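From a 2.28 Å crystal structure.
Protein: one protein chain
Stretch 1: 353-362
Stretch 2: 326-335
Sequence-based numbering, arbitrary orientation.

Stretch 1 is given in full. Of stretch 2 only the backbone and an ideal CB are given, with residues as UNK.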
# COMPACT_ATOMS: atom_id res chain seq x y z
N THR A 353 -5.61 13.97 14.85
CA THR A 353 -5.20 15.38 14.73
C THR A 353 -3.71 15.66 14.99
O THR A 353 -3.24 16.76 14.69
CB THR A 353 -6.04 16.27 15.67
OG1 THR A 353 -7.40 15.84 15.65
CG2 THR A 353 -5.97 17.75 15.27
N THR A 354 -2.98 14.71 15.57
CA THR A 354 -1.51 14.79 15.65
C THR A 354 -0.85 13.82 14.69
O THR A 354 -1.49 12.93 14.14
CB THR A 354 -0.99 14.49 17.07
OG1 THR A 354 -1.36 13.16 17.47
CG2 THR A 354 -1.53 15.51 18.07
N ASN A 355 0.46 14.00 14.52
CA ASN A 355 1.29 13.09 13.75
C ASN A 355 2.11 12.17 14.68
O ASN A 355 3.33 12.24 14.74
CB ASN A 355 2.21 13.88 12.80
CG ASN A 355 1.46 14.58 11.67
OD1 ASN A 355 0.24 14.50 11.57
ND2 ASN A 355 2.21 15.25 10.81
N ASP A 356 1.42 11.34 15.45
CA ASP A 356 2.05 10.14 16.02
C ASP A 356 1.06 8.98 15.86
O ASP A 356 0.42 8.91 14.81
CB ASP A 356 2.62 10.36 17.45
CG ASP A 356 1.58 10.78 18.45
OD1 ASP A 356 0.51 11.29 18.03
OD2 ASP A 356 1.86 10.61 19.65
N SER A 357 0.94 8.07 16.83
CA SER A 357 0.23 6.81 16.60
C SER A 357 -1.01 6.67 17.48
O SER A 357 -0.91 6.27 18.66
CB SER A 357 1.17 5.64 16.82
OG SER A 357 0.59 4.43 16.38
N PRO A 358 -2.21 6.97 16.92
CA PRO A 358 -3.45 6.70 17.63
C PRO A 358 -3.74 5.20 17.74
O PRO A 358 -3.23 4.42 16.95
CB PRO A 358 -4.51 7.39 16.77
CG PRO A 358 -3.92 7.49 15.41
CD PRO A 358 -2.44 7.40 15.53
N SER A 359 -4.54 4.82 18.73
CA SER A 359 -4.94 3.42 18.90
C SER A 359 -5.90 2.98 17.76
O SER A 359 -7.13 2.91 17.92
CB SER A 359 -5.56 3.21 20.29
OG SER A 359 -4.72 3.76 21.30
N PHE A 360 -5.31 2.70 16.62
CA PHE A 360 -6.01 2.33 15.40
C PHE A 360 -5.32 1.09 14.85
O PHE A 360 -4.09 1.03 14.83
CB PHE A 360 -5.93 3.47 14.37
CG PHE A 360 -6.44 3.10 13.00
CD1 PHE A 360 -5.62 2.47 12.06
CD2 PHE A 360 -7.74 3.42 12.63
CE1 PHE A 360 -6.09 2.15 10.81
CE2 PHE A 360 -8.22 3.10 11.37
CZ PHE A 360 -7.39 2.46 10.46
N ILE A 361 -6.11 0.11 14.44
CA ILE A 361 -5.61 -1.10 13.79
C ILE A 361 -6.57 -1.41 12.65
O ILE A 361 -7.76 -1.68 12.87
CB ILE A 361 -5.51 -2.30 14.76
CG1 ILE A 361 -4.69 -1.90 16.00
CG2 ILE A 361 -4.87 -3.51 14.06
CD1 ILE A 361 -4.34 -3.02 16.96
N GLY A 362 -6.06 -1.36 11.43
CA GLY A 362 -6.92 -1.50 10.27
C GLY A 362 -6.32 -2.28 9.13
O GLY A 362 -5.18 -2.75 9.20
N UNK A 326 -1.03 3.16 12.31
CA UNK A 326 -0.62 4.50 11.86
C UNK A 326 0.67 4.93 12.58
O UNK A 326 0.69 5.05 13.81
CB UNK A 326 -1.73 5.52 12.11
N UNK A 327 1.75 5.15 11.81
CA UNK A 327 3.09 5.49 12.34
C UNK A 327 3.58 4.43 13.32
O UNK A 327 3.19 3.28 13.17
CB UNK A 327 3.06 6.86 13.03
N UNK A 328 4.43 4.77 14.30
CA UNK A 328 5.02 3.77 15.20
C UNK A 328 4.15 3.46 16.44
O UNK A 328 4.08 4.28 17.37
CB UNK A 328 6.40 4.26 15.66
N UNK A 329 3.49 2.29 16.47
CA UNK A 329 2.58 2.00 17.56
C UNK A 329 3.28 1.61 18.87
O UNK A 329 4.17 0.77 18.87
CB UNK A 329 1.63 0.88 17.13
N UNK A 330 2.87 2.22 19.98
CA UNK A 330 3.30 1.74 21.30
C UNK A 330 2.47 0.50 21.64
O UNK A 330 1.24 0.56 21.65
CB UNK A 330 3.14 2.82 22.37
N UNK A 331 3.14 -0.62 21.92
CA UNK A 331 2.45 -1.87 22.20
C UNK A 331 1.55 -1.75 23.45
O UNK A 331 0.67 -2.57 23.63
CB UNK A 331 3.47 -3.00 22.39
N UNK A 332 1.79 -0.74 24.29
CA UNK A 332 0.91 -0.47 25.42
C UNK A 332 -0.58 -0.22 25.08
O UNK A 332 -1.42 -0.37 25.96
CB UNK A 332 1.45 0.75 26.17
N UNK A 333 -0.92 0.18 23.85
CA UNK A 333 -2.35 0.39 23.53
C UNK A 333 -3.13 -0.84 23.01
O UNK A 333 -4.35 -0.76 22.90
CB UNK A 333 -2.45 1.50 22.48
N UNK A 334 -2.44 -1.94 22.71
CA UNK A 334 -3.10 -3.16 22.21
C UNK A 334 -2.51 -4.45 22.76
O UNK A 334 -1.30 -4.58 22.94
CB UNK A 334 -3.03 -3.20 20.68
N UNK A 335 -3.39 -5.42 23.00
CA UNK A 335 -2.99 -6.74 23.46
C UNK A 335 -3.91 -7.80 22.91
O UNK A 335 -5.14 -7.61 22.88
CB UNK A 335 -2.97 -6.80 24.99

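Position 326 has its CA-to-CB bond toward stretch 1, with the ideal CB 4.0 Å from P358 CD and 4.9 Å from F360 CD1. Phi/psi of -96/118 is extended, and the surroundings on this side are a proline ring and an aromatic ring, so a branched or medium aliphatic residue would suit, valine, leucine or isoleucine alike. The residue is I326, chi1 m and chi2 t. Its CG1 lies 3.8 Å from F360 CD1, and its CD1 sits over one face of the F360 ring, 4.2 Å from the centroid and 28° off the normal, a CH-pi contact. The backbone contributes whatever the side chain: S357 OG donates a hydrogen bond to the carbonyl O of 326 at 2.6 Å, and a water accepts from its N while donating to S357 OG.

At position 327 phi is positive (57/-152), a region glycine enters most easily, yet CA-to-CB again points toward stretch 1 and the ideal CB is 3.8 Å from D356 O. Near it is the carbonyl O of D356, and farther out lie T354 O and N355 OD1, so this side offers acceptors. A long donor, lysine or arginine, would suit and could bond to the nearest of them; asparagine would tolerate the backbone but is shorter. The residue is R327, its chi2 and chi3 both t. NH1 donates to D356 O at 2.7 Å with an angle of 145°, and N355 CA lies over one face of the guanidinium. NH2 comes within 3.4 Å of N355 OD1, but the angle is too poor for a hydrogen bond.

Position 328 points sideways with no stretch 1 atom within 5.5 Å of its CB, so many residues would fit; N328 finds its side-chain partners elsewhere in the structure.

At 329 the phi of -76 permits proline, and the ideal CB is 3.8 Å from S357 OG, which leaves small or compact residues plausible. P329 places its CA 3.4 Å from that OG.

Position 330 is sideways and has open space around its CB. A330 serves through its backbone: a water accepts from its N and donates to S357 O.

Positions 331 and 332 are out of reach in a 3-10 segment, and polar residues would do. They are H331, whose ND1 makes a weak bond to the carbonyl O of 334, and S332.

Position 333 points toward stretch 1, its ideal CB 3.4 Å from S359 OG. The backbone from S357 to I361 runs past, inviting a flat ring or a long apolar chain. F333, chi1 p, lays one face of its ring against S359, whose CA is 3.6 Å from the centroid and 16° off the normal; I361 CG1 and S357 OG lie at the edge.

At 334 the strand angles (-141/144) and an ideal CB 4.0 Å from I361 CD1 favour a beta-branched or aromatic residue. W334 meets I361 CD1 with its CB at 3.9 Å.

Position 335 is out of reach and undetermined by stretch 1; it is S335.

Stretch 2 (326-335) IRNPAHSFWS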
# COMPACT_ATOMS: atom_id res chain seq x y z
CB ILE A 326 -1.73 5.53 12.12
CG1 ILE A 326 -3.03 5.12 11.38
CG2 ILE A 326 -1.26 6.90 11.68
CD1 ILE A 326 -4.24 5.98 11.67
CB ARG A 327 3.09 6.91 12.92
CG ARG A 327 2.53 7.91 11.92
CD ARG A 327 2.78 9.35 12.32
NE ARG A 327 2.09 10.26 11.41
CZ ARG A 327 0.77 10.48 11.41
NH1 ARG A 327 -0.02 9.91 12.32
NH2 ARG A 327 0.24 11.30 10.51
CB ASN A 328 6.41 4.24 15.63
CG ASN A 328 7.34 4.41 14.45
OD1 ASN A 328 7.70 5.54 14.07
ND2 ASN A 328 7.71 3.30 13.83
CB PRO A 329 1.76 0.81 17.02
CG PRO A 329 2.73 0.09 16.16
CD PRO A 329 3.49 1.19 15.48
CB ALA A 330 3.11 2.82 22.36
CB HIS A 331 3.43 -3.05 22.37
CG HIS A 331 2.85 -4.40 22.03
ND1 HIS A 331 1.56 -4.76 22.34
CD2 HIS A 331 3.41 -5.47 21.42
CE1 HIS A 331 1.34 -6.00 21.92
NE2 HIS A 331 2.44 -6.45 21.36
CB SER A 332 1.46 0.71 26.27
OG SER A 332 1.64 1.88 25.50
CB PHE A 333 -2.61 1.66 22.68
CG PHE A 333 -2.27 1.54 21.20
CD1 PHE A 333 -3.02 0.74 20.34
CD2 PHE A 333 -1.26 2.32 20.65
CE1 PHE A 333 -2.71 0.67 18.99
CE2 PHE A 333 -0.96 2.26 19.30
CZ PHE A 333 -1.69 1.43 18.47
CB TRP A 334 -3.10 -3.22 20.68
CG TRP A 334 -1.76 -3.44 20.05
CD1 TRP A 334 -0.78 -2.50 19.86
CD2 TRP A 334 -1.23 -4.67 19.56
NE1 TRP A 334 0.32 -3.07 19.28
CE2 TRP A 334 0.07 -4.40 19.07
CE3 TRP A 334 -1.72 -5.97 19.47
CZ2 TRP A 334 0.88 -5.38 18.49
CZ3 TRP A 334 -0.92 -6.95 18.91
CH2 TRP A 334 0.37 -6.65 18.42
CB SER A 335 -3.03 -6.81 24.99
OG SER A 335 -2.56 -8.08 25.44
O HOH W 1 -1.87 3.18 15.03
O HOH W 2 1.17 4.47 20.07
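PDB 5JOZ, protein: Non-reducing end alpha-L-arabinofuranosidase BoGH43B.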